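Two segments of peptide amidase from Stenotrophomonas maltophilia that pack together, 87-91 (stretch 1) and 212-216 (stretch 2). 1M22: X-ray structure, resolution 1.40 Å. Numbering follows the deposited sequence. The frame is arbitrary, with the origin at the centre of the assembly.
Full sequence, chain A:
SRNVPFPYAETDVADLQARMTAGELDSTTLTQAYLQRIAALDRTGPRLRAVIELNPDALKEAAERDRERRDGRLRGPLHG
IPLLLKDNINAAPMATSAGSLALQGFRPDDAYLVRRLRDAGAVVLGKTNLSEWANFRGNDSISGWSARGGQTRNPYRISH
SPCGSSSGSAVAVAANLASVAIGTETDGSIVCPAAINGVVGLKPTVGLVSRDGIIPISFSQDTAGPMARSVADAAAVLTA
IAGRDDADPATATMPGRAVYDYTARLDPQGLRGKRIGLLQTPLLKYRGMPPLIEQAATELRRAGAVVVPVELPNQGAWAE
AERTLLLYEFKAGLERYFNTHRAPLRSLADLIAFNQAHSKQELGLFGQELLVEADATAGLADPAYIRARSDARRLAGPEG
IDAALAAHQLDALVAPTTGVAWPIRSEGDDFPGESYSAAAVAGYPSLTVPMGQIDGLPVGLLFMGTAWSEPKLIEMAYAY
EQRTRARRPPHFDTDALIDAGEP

Stretch 1 87-91: DNINA
Stretch 2 212-216: DGIIP

Two short irregular segments meet through a single beta bridge that pairs Ile-89 with Ile-214, their CA atoms 4.5 Å apart. The chains run antiparallel: Asn-88 lies across from Ile-215 (CA to CA 5.1 Å) and Asn-90 from Gly-213 (CA to CA 5.3 Å). Neither segment is part of a regular strand; two backbone hydrogen bonds flank the bridged pair and fix the register, and together the stretches bury 288 Å².

Stretch 2 enters with Asp-212 at phi/psi -65/138, its CB directed away and its chi1 t (-158°); it makes no contact with stretch 1. Gly-213 then turns the chain at 81/17. A CB here would be jammed against the carbonyl oxygen of Asp-212, so the backbone itself calls for glycine. The turn leaves Gly-213 O facing stretch 1, where it accepts a hydrogen bond from Asn-90 N at 2.8 Å, with a nearly straight N-H...O angle of 167°. Asn-90 is at -60/132 with chi1 m (-64°) and chi2 -3°; its CA-to-CB bond points sideways, and its CG comes within 3.0 Å of Gly-213 O. Asn-90 OD1 comes within 3.2 Å of Gly-213 O, but two acceptors cannot bond; OD1 is satisfied elsewhere in the structure.

Ile-214 is extended at -120/130, opposite Ile-89 at -104/121. In both, the CA-to-CB bond points sideways, and both take the m,t rotamer, with chi1 near -57° and chi2 near 180°, meeting at 4.2 Å between Ile-214 CG1 and Ile-89 CG1. Two buried beta-branched residues suit extended backbone and give the bridge an apolar flank. Ile-214 CG2 also lies 4.1 Å from Asn-88 CG, while Ile-214 CA makes a CA-H...O contact of 3.2 Å with Asn-88 O.

That same carbonyl receives the second backbone hydrogen bond, from Ile-215 N to Asn-88 O at 2.7 Å and 160°. Ile-215 stays extended at -62/121, again m,t (-64°, 180°). Asn-88 adopts -113/3, chi1 p (57°) and chi2 -9°; its CB packs 4.0 Å from Ile-215 CB, and Asn-88 ND2 donates to a water at 3.0 Å. This water donates to Ile-215 O at 2.8 Å, extending the link beyond the direct pairing.

The CA-to-CB bond of Pro-216, at -93/177 with a C-gamma endo ring, points away, and the residue makes no contact. That of Asp-87, at -72/24 with chi1 t (-160°), likewise points away, its carboxylate bonded elsewhere in the structure. Ala-91, at -161/107, also lies beyond the contact.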

ATOM      1  N   ASP A  87       0.473 -10.577  -0.667  1.00  6.13           N
ATOM      2  CA  ASP A  87      -0.120 -11.866  -0.989  1.00  6.52           C
ATOM      3  C   ASP A  87      -1.615 -11.970  -1.242  1.00  7.04           C
ATOM      4  O   ASP A  87      -2.209 -13.037  -1.058  1.00  9.47           O
ATOM      5  CB  ASP A  87       0.315 -12.929   0.024  1.00  8.17           C
ATOM      6  CG  ASP A  87       0.150 -14.341  -0.518  1.00 10.02           C
ATOM      7  OD1 ASP A  87       0.442 -14.557  -1.717  1.00 11.17           O
ATOM      8  OD2 ASP A  87      -0.262 -15.233   0.248  1.00 13.53           O
ATOM      9  N   ASN A  88      -2.236 -10.865  -1.642  1.00  6.20           N
ATOM     10  CA  ASN A  88      -3.635 -10.919  -2.049  1.00  6.13           C
ATOM     11  C   ASN A  88      -3.676 -10.615  -3.556  1.00  5.91           C
ATOM     12  O   ASN A  88      -4.744 -10.569  -4.164  1.00  7.51           O
ATOM     13  CB  ASN A  88      -4.532  -9.949  -1.253  1.00  6.46           C
ATOM     14  CG  ASN A  88      -4.085  -8.503  -1.324  1.00  6.07           C
ATOM     15  OD1 ASN A  88      -3.011  -8.186  -1.827  1.00  8.24           O
ATOM     16  ND2 ASN A  88      -4.918  -7.613  -0.795  1.00  8.57           N
ATOM     17  N   ILE A  89      -2.493 -10.450  -4.149  1.00  5.72           N
ATOM     18  CA  ILE A  89      -2.350 -10.162  -5.580  1.00  5.40           C
ATOM     19  C   ILE A  89      -1.894 -11.428  -6.317  1.00  6.29           C
ATOM     20  O   ILE A  89      -0.836 -11.981  -6.016  1.00  7.85           O
ATOM     21  CB  ILE A  89      -1.298  -9.044  -5.814  1.00  5.60           C
ATOM     22  CG1 ILE A  89      -1.704  -7.775  -5.058  1.00  6.48           C
ATOM     23  CG2 ILE A  89      -1.145  -8.771  -7.311  1.00  7.51           C
ATOM     24  CD1 ILE A  89      -0.640  -6.682  -5.047  1.00  8.35           C
ATOM     25  N   ASN A  90      -2.690 -11.885  -7.283  1.00  6.91           N
ATOM     26  CA  ASN A  90      -2.363 -13.091  -8.045  1.00  7.01           C
ATOM     27  C   ASN A  90      -1.039 -12.965  -8.794  1.00  7.07           C
ATOM     28  O   ASN A  90      -0.801 -11.974  -9.485  1.00  8.31           O
ATOM     29  CB  ASN A  90      -3.462 -13.402  -9.070  1.00  7.04           C
ATOM     30  CG  ASN A  90      -4.796 -13.742  -8.433  1.00  7.66           C
ATOM     31  OD1 ASN A  90      -4.925 -13.815  -7.214  1.00  8.70           O
ATOM     32  ND2 ASN A  90      -5.805 -13.960  -9.273  1.00  8.96           N
ATOM     33  N   ALA A  91      -0.191 -13.984  -8.675  1.00  8.20           N
ATOM     34  CA  ALA A  91       1.097 -13.984  -9.361  1.00  9.64           C
ATOM     35  C   ALA A  91       1.667 -15.394  -9.463  1.00  9.76           C
ATOM     36  O   ALA A  91       2.119 -15.963  -8.472  1.00 11.00           O
ATOM     37  CB  ALA A  91       2.087 -13.073  -8.635  1.00 10.76           C
ATOM     38  N   ASP A 212      -8.128  -6.150 -11.019  1.00  6.93           N
ATOM     39  CA  ASP A 212      -8.330  -7.520 -11.465  1.00  7.33           C
ATOM     40  C   ASP A 212      -7.212  -8.422 -10.951  1.00  8.45           C
ATOM     41  O   ASP A 212      -6.038  -8.045 -10.936  1.00 10.18           O
ATOM     42  CB  ASP A 212      -8.423  -7.601 -12.990  1.00 12.64           C
ATOM     43  CG  ASP A 212      -9.142  -8.864 -13.457  1.00 15.93           C
ATOM     44  OD1 ASP A 212     -10.290  -9.103 -13.015  1.00 19.20           O
ATOM     45  OD2 ASP A 212      -8.563  -9.617 -14.261  1.00 17.84           O
ATOM     46  N   GLY A 213      -7.587  -9.611 -10.501  1.00  7.96           N
ATOM     47  CA  GLY A 213      -6.601 -10.545  -9.996  1.00  7.31           C
ATOM     48  C   GLY A 213      -6.173 -10.292  -8.565  1.00  7.44           C
ATOM     49  O   GLY A 213      -5.142 -10.801  -8.133  1.00  8.96           O
ATOM     50  N   ILE A 214      -6.951  -9.505  -7.830  1.00  6.94           N
ATOM     51  CA  ILE A 214      -6.637  -9.221  -6.434  1.00  7.18           C
ATOM     52  C   ILE A 214      -7.782  -9.689  -5.538  1.00  8.01           C
ATOM     53  O   ILE A 214      -8.942  -9.385  -5.813  1.00  8.67           O
ATOM     54  CB  ILE A 214      -6.424  -7.703  -6.193  1.00  7.00           C
ATOM     55  CG1 ILE A 214      -5.319  -7.172  -7.112  1.00  8.70           C
ATOM     56  CG2 ILE A 214      -6.058  -7.457  -4.731  1.00  8.76           C
ATOM     57  CD1 ILE A 214      -5.072  -5.678  -6.979  1.00 10.42           C
ATOM     58  N   ILE A 215      -7.462 -10.444  -4.486  1.00  7.44           N
ATOM     59  CA  ILE A 215      -8.486 -10.899  -3.541  1.00  8.69           C
ATOM     60  C   ILE A 215      -9.022  -9.585  -2.991  1.00  8.98           C
ATOM     61  O   ILE A 215      -8.287  -8.791  -2.405  1.00  9.34           O
ATOM     62  CB  ILE A 215      -7.883 -11.772  -2.428  1.00  8.64           C
ATOM     63  CG1 ILE A 215      -7.313 -13.047  -3.054  1.00  9.45           C
ATOM     64  CG2 ILE A 215      -8.948 -12.113  -1.387  1.00  9.75           C
ATOM     65  CD1 ILE A 215      -6.685 -14.007  -2.064  1.00  9.97           C
ATOM     66  N   PRO A 216     -10.323  -9.344  -3.159  1.00  9.77           N
ATOM     67  CA  PRO A 216     -10.929  -8.096  -2.703  1.00  9.83           C
ATOM     68  C   PRO A 216     -11.559  -7.965  -1.335  1.00  9.94           C
ATOM     69  O   PRO A 216     -11.635  -8.901  -0.540  1.00 10.61           O
ATOM     70  CB  PRO A 216     -11.981  -7.862  -3.768  1.00  9.96           C
ATOM     71  CG  PRO A 216     -12.557  -9.267  -3.896  1.00 12.20           C
ATOM     72  CD  PRO A 216     -11.304 -10.154  -3.909  1.00  9.80           C
TER
HETATM   73  O   HOH W   1      -7.384  -9.100   0.181  1.00 17.05           O